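Aromatic amino acid aminotransferase I (Candida albicans WO-1, PDB 6HNU) probably transfers the amino group of aromatic L-amino acids to 2-oxoglutarate, using pyridoxal 5'-phosphate as cofactor. Local coordinates at residues Gly156-Val161 with Asn179-Thr184; Met392-Thr397 with Gly464-Val469. All coordinates share one frame; numbering follows the deposited sequence.

Interaction 1 of 2, residues Gly156-Val161 with Asn179-Thr184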
loop_
_atom_site.group_PDB
_atom_site.type_symbol
_atom_site.label_atom_id
_atom_site.label_comp_id
_atom_site.label_asym_id
_atom_site.label_seq_id
_atom_site.Cartn_x
_atom_site.Cartn_y
_atom_site.Cartn_z
ATOM N N GLY B 156 17.543 -15.458 5.450
ATOM C CA GLY B 156 18.914 -16.001 5.344
ATOM C C GLY B 156 19.472 -15.922 3.930
ATOM O O GLY B 156 20.652 -16.220 3.750
ATOM N N ASP B 157 18.668 -15.562 2.917
ATOM C CA ASP B 157 19.188 -15.331 1.543
ATOM C C ASP B 157 20.061 -14.061 1.553
ATOM O O ASP B 157 20.010 -13.260 2.505
ATOM C CB ASP B 157 18.084 -15.211 0.484
ATOM C CG ASP B 157 17.362 -16.495 0.107
ATOM O OD1 ASP B 157 17.848 -17.584 0.464
ATOM O OD2 ASP B 157 16.313 -16.388 -0.590
ATOM N N THR B 158 20.867 -13.895 0.516
ATOM C CA THR B 158 21.710 -12.702 0.298
ATOM C C THR B 158 21.243 -11.953 -0.938
ATOM O O THR B 158 20.944 -12.592 -1.988
ATOM C CB THR B 158 23.189 -13.098 0.171
ATOM O OG1 THR B 158 23.557 -13.565 1.463
ATOM C CG2 THR B 158 24.095 -11.941 -0.196
ATOM N N ILE B 159 21.276 -10.634 -0.828
ATOM C CA ILE B 159 21.269 -9.703 -1.999
ATOM C C ILE B 159 22.553 -8.874 -2.005
ATOM O O ILE B 159 23.177 -8.675 -0.916
ATOM C CB ILE B 159 20.016 -8.814 -1.981
ATOM C CG1 ILE B 159 19.954 -7.905 -0.753
ATOM C CG2 ILE B 159 18.812 -9.715 -2.100
ATOM C CD1 ILE B 159 18.940 -6.784 -0.884
ATOM N N LEU B 160 22.932 -8.382 -3.186
ATOM C CA LEU B 160 24.020 -7.402 -3.305
ATOM C C LEU B 160 23.375 -6.021 -3.331
ATOM O O LEU B 160 22.328 -5.862 -4.037
ATOM C CB LEU B 160 24.849 -7.665 -4.564
ATOM C CG LEU B 160 25.397 -9.092 -4.698
ATOM C CD1 LEU B 160 26.073 -9.249 -6.033
ATOM C CD2 LEU B 160 26.347 -9.380 -3.560
ATOM N N VAL B 161 23.972 -5.094 -2.580
ATOM C CA VAL B 161 23.563 -3.662 -2.529
ATOM C C VAL B 161 24.806 -2.807 -2.747
ATOM O O VAL B 161 25.905 -3.286 -2.434
ATOM C CB VAL B 161 22.845 -3.284 -1.224
ATOM C CG1 VAL B 161 21.607 -4.153 -0.957
ATOM C CG2 VAL B 161 23.783 -3.341 -0.017
ATOM N N ASN B 179 20.200 -10.815 4.073
ATOM C CA ASN B 179 21.590 -10.289 4.149
ATOM C C ASN B 179 21.844 -9.309 2.988
ATOM O O ASN B 179 21.563 -9.653 1.816
ATOM C CB ASN B 179 22.585 -11.448 4.149
ATOM C CG ASN B 179 22.342 -12.393 5.306
ATOM O OD1 ASN B 179 22.052 -13.582 5.104
ATOM N ND2 ASN B 179 22.442 -11.879 6.504
ATOM N N THR B 180 22.352 -8.118 3.308
ATOM C CA THR B 180 22.762 -7.091 2.310
ATOM C C THR B 180 24.282 -7.022 2.242
ATOM O O THR B 180 24.880 -6.270 3.077
ATOM C CB THR B 180 22.112 -5.761 2.672
ATOM O OG1 THR B 180 22.572 -5.344 3.960
ATOM C CG2 THR B 180 20.610 -5.908 2.725
ATOM N N VAL B 181 24.868 -7.734 1.285
ATOM C CA VAL B 181 26.341 -7.729 1.066
ATOM C C VAL B 181 26.687 -6.518 0.214
ATOM O O VAL B 181 26.167 -6.396 -0.895
ATOM C CB VAL B 181 26.820 -9.048 0.456
ATOM C CG1 VAL B 181 28.246 -8.968 -0.049
ATOM C CG2 VAL B 181 26.689 -10.165 1.479
ATOM N N PRO B 182 27.584 -5.634 0.713
ATOM C CA PRO B 182 27.905 -4.381 0.033
ATOM C C PRO B 182 28.884 -4.611 -1.132
ATOM O O PRO B 182 29.796 -5.486 -1.073
ATOM C CB PRO B 182 28.492 -3.522 1.144
ATOM C CG PRO B 182 29.155 -4.520 2.052
ATOM C CD PRO B 182 28.275 -5.754 2.013
ATOM N N VAL B 183 28.621 -3.883 -2.218
ATOM C CA VAL B 183 29.401 -3.905 -3.471
ATOM C C VAL B 183 30.203 -2.600 -3.529
ATOM O O VAL B 183 29.604 -1.537 -3.368
ATOM C CB VAL B 183 28.458 -4.068 -4.680
ATOM C CG1 VAL B 183 29.198 -3.985 -6.003
ATOM C CG2 VAL B 183 27.662 -5.370 -4.582
ATOM N N THR B 184 31.511 -2.690 -3.778
ATOM C CA THR B 184 32.444 -1.560 -3.651
ATOM C C THR B 184 32.168 -0.552 -4.776
ATOM O O THR B 184 31.893 -0.989 -5.944
ATOM C CB THR B 184 33.893 -2.033 -3.595
ATOM O OG1 THR B 184 33.977 -2.891 -2.451
ATOM C CG2 THR B 184 34.834 -0.847 -3.531
#

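Interaction 2 of 2, residues Met392-Thr397 with Gly464-Val469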
loop_
_atom_site.group_PDB
_atom_site.type_symbol
_atom_site.label_atom_id
_atom_site.label_comp_id
_atom_site.label_asym_id
_atom_site.label_seq_id
_atom_site.Cartn_x
_atom_site.Cartn_y
_atom_site.Cartn_z
ATOM N N MET B 392 19.130 14.377 -7.346
ATOM C CA MET B 392 18.883 15.543 -6.480
ATOM C C MET B 392 20.049 15.730 -5.505
ATOM O O MET B 392 20.044 16.734 -4.799
ATOM C CB MET B 392 17.552 15.433 -5.734
ATOM C CG MET B 392 17.402 14.207 -4.869
ATOM S SD MET B 392 15.892 14.285 -3.920
ATOM C CE MET B 392 14.689 14.717 -5.172
ATOM N N PHE B 393 21.036 14.857 -5.528
ATOM C CA PHE B 393 22.104 14.846 -4.495
ATOM C C PHE B 393 23.456 15.220 -5.075
ATOM O O PHE B 393 23.804 14.879 -6.218
ATOM C CB PHE B 393 22.205 13.464 -3.860
ATOM C CG PHE B 393 20.921 13.030 -3.203
ATOM C CD1 PHE B 393 20.400 13.737 -2.135
ATOM C CD2 PHE B 393 20.268 11.873 -3.625
ATOM C CE1 PHE B 393 19.238 13.307 -1.501
ATOM C CE2 PHE B 393 19.109 11.458 -2.992
ATOM C CZ PHE B 393 18.581 12.189 -1.960
ATOM N N PHE B 394 24.233 15.908 -4.243
ATOM C CA PHE B 394 25.666 16.183 -4.480
ATOM C C PHE B 394 26.441 15.639 -3.278
ATOM O O PHE B 394 25.857 15.467 -2.224
ATOM C CB PHE B 394 25.897 17.687 -4.675
ATOM C CG PHE B 394 25.631 18.574 -3.493
ATOM C CD1 PHE B 394 26.637 18.850 -2.579
ATOM C CD2 PHE B 394 24.386 19.135 -3.287
ATOM C CE1 PHE B 394 26.382 19.662 -1.494
ATOM C CE2 PHE B 394 24.137 19.950 -2.199
ATOM C CZ PHE B 394 25.140 20.211 -1.296
ATOM N N THR B 395 27.694 15.290 -3.469
ATOM C CA THR B 395 28.572 14.896 -2.343
ATOM C C THR B 395 29.854 15.728 -2.331
ATOM O O THR B 395 30.346 16.135 -3.409
ATOM C CB THR B 395 28.846 13.401 -2.347
ATOM O OG1 THR B 395 29.451 13.037 -3.591
ATOM C CG2 THR B 395 27.570 12.643 -2.074
ATOM N N VAL B 396 30.345 15.975 -1.110
ATOM C CA VAL B 396 31.711 16.502 -0.879
ATOM C C VAL B 396 32.504 15.419 -0.163
ATOM O O VAL B 396 32.036 14.989 0.881
ATOM C CB VAL B 396 31.658 17.779 -0.050
ATOM C CG1 VAL B 396 33.059 18.320 0.167
ATOM C CG2 VAL B 396 30.761 18.811 -0.694
ATOM N N THR B 397 33.627 14.997 -0.726
ATOM C CA THR B 397 34.564 14.005 -0.143
ATOM C C THR B 397 35.673 14.788 0.589
ATOM O O THR B 397 36.085 15.882 0.080
ATOM C CB THR B 397 35.027 13.041 -1.230
ATOM O OG1 THR B 397 33.902 12.258 -1.626
ATOM C CG2 THR B 397 36.137 12.096 -0.814
ATOM N N GLY B 464 24.452 16.221 0.270
ATOM C CA GLY B 464 23.614 17.411 0.211
ATOM C C GLY B 464 22.616 17.232 -0.916
ATOM O O GLY B 464 22.883 16.392 -1.790
ATOM N N THR B 465 21.524 17.958 -0.832
ATOM C CA THR B 465 20.505 18.098 -1.901
ATOM C C THR B 465 20.466 19.558 -2.368
ATOM O O THR B 465 20.554 20.457 -1.526
ATOM C CB THR B 465 19.107 17.641 -1.462
ATOM O OG1 THR B 465 18.226 17.916 -2.565
ATOM C CG2 THR B 465 18.550 18.302 -0.223
ATOM N N TYR B 466 20.280 19.763 -3.672
ATOM C CA TYR B 466 20.005 21.097 -4.275
ATOM C C TYR B 466 18.517 21.210 -4.638
ATOM O O TYR B 466 18.147 22.217 -5.227
ATOM C CB TYR B 466 20.931 21.353 -5.465
ATOM C CG TYR B 466 21.189 20.171 -6.369
ATOM C CD1 TYR B 466 20.216 19.711 -7.245
ATOM C CD2 TYR B 466 22.401 19.512 -6.357
ATOM C CE1 TYR B 466 20.464 18.623 -8.063
ATOM C CE2 TYR B 466 22.682 18.438 -7.186
ATOM C CZ TYR B 466 21.684 17.993 -8.046
ATOM O OH TYR B 466 21.899 16.910 -8.823
ATOM N N ALA B 467 17.674 20.249 -4.254
ATOM C CA ALA B 467 16.232 20.225 -4.611
ATOM C C ALA B 467 15.336 20.721 -3.458
ATOM O O ALA B 467 14.096 20.793 -3.640
ATOM C CB ALA B 467 15.870 18.819 -5.011
ATOM N N ALA B 468 15.893 20.973 -2.270
ATOM C CA ALA B 468 15.089 21.078 -1.028
ATOM C C ALA B 468 14.775 22.543 -0.718
ATOM O O ALA B 468 13.668 22.778 -0.141
ATOM C CB ALA B 468 15.776 20.391 0.141
ATOM N N VAL B 469 15.696 23.469 -1.044
ATOM C CA VAL B 469 15.613 24.906 -0.629
ATOM C C VAL B 469 15.827 25.796 -1.851
ATOM O O VAL B 469 16.477 25.416 -2.830
ATOM C CB VAL B 469 16.622 25.295 0.485
ATOM C CG1 VAL B 469 16.416 24.539 1.794
ATOM C CG2 VAL B 469 18.050 25.162 0.013
#

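Interaction 1 of 2, residues Gly156-Val161 with Asn179-Thr184
L160 and V181 lie side by side and point the same way, the CD2 branch of L160 resting 4.0 Å from CG1 of V181. They share a face of the sheet with T158 and N179. On that face CG2 of T158, anti to its backbone N (chi1 -68° places OG1 beside the N), meets CG2 of V181 at 3.6 Å, the two side chains crossing obliquely. T158 OG1 is turned instead to CB of N179, whose side chain crosses that of T158 at about a right angle. Further along, CG2 of V183 touches CB of L160 at 3.6 Å, and L195 of helix 192-200 packs on both residues.

The other face carries I159, T180 and V161. The side chains of I159 and T180 lie alongside each other, CG1 and CD1 of I159 next to the CG2 methyl of T180, while V161 brings both methyls, CG1 and CG2, to about 4.0 Å from CB of T180. W145 and L149 of helix 141-152 pack on I159.

The strands pair from T158 with N179 through V161 with P182, and five backbone bonds fix this register, alternating between the strands from N179 N to D157 O as far as V183 N to V161 O. The straightest joins I159 N to N179 O (2.8 Å, 172° at the hydrogen). V161 N reaches V181 O at 3.1 Å from outside the carbonyl plane. The two strands, their directions 33° apart, are the parallel pair of a beta-alpha-beta unit, connected through helix 167-175 in the large mixed sheet of the aminotransferase fold.

Interaction 2 of 2, residues Met392-Thr397 with Gly464-Val469
F394 lays its ring against the backbone of G464, and following it outward shows how closely the two strands meet. Its CB lies 4.1 Å from CE2 of Y466. CG sits between the backbone N and the carbonyl carbon (chi1 66°), which swings the ring over G464. CD2 meets both the carbonyl of G464 and CD2 of Y466, the latter at 3.7 Å; CE2 is 3.4 Å from C of G464; CZ, at the tip, and CE1 reach its CA. The CA of G464 thus makes a CH-pi contact over the face of the ring, 22° off the normal. With no side chain at G464, its CA comes directly against that face.

F394 and G464 form an antiparallel hydrogen-bonded pair, with G464 N to F394 O almost straight at 178°. Beyond the neighbouring F393–T465 pair the chain of 464-469 turns, yet Y466 N still bonds to M392 O at 3.2 Å. That same oxygen stands 3.6 Å above the centre of the Y466 ring, whose hydroxyl is hydrogen-bonded to G391 O. T465 OG1 accepts from A467 N at 2.9 Å, an ST turn that brings the methyl of A467 to CB of M392.

F393 leaves the strand on the same face as T465, its ring edge toward G464 O and one face under CG of M392. It lies near N218, Y249 and the bound phenylalanine, while G45 of the second subunit packs on it: the strand end borders the aminotransferase active site at the dimer interface.

The two contacts follow one another along the chain, 156-161 with 179-184 closing before 392-397 with 464-469 opens. Their centres are 26 Å apart and their nearest atoms about 13 Å, so they do not touch. Interaction 1 belongs to the large mixed sheet and interaction 2 to a separate antiparallel sheet, with the long helix 334-377 lying between them in sequence. The bound cofactor relates to them unequally: the side chain of V161 is about 11 Å from it, that of F393 about 5 Å. No other protein chain of the assembly touches the segments of interaction 1, which is internal to one subunit's framework, whereas interaction 2 meets both the substrate site and the second subunit.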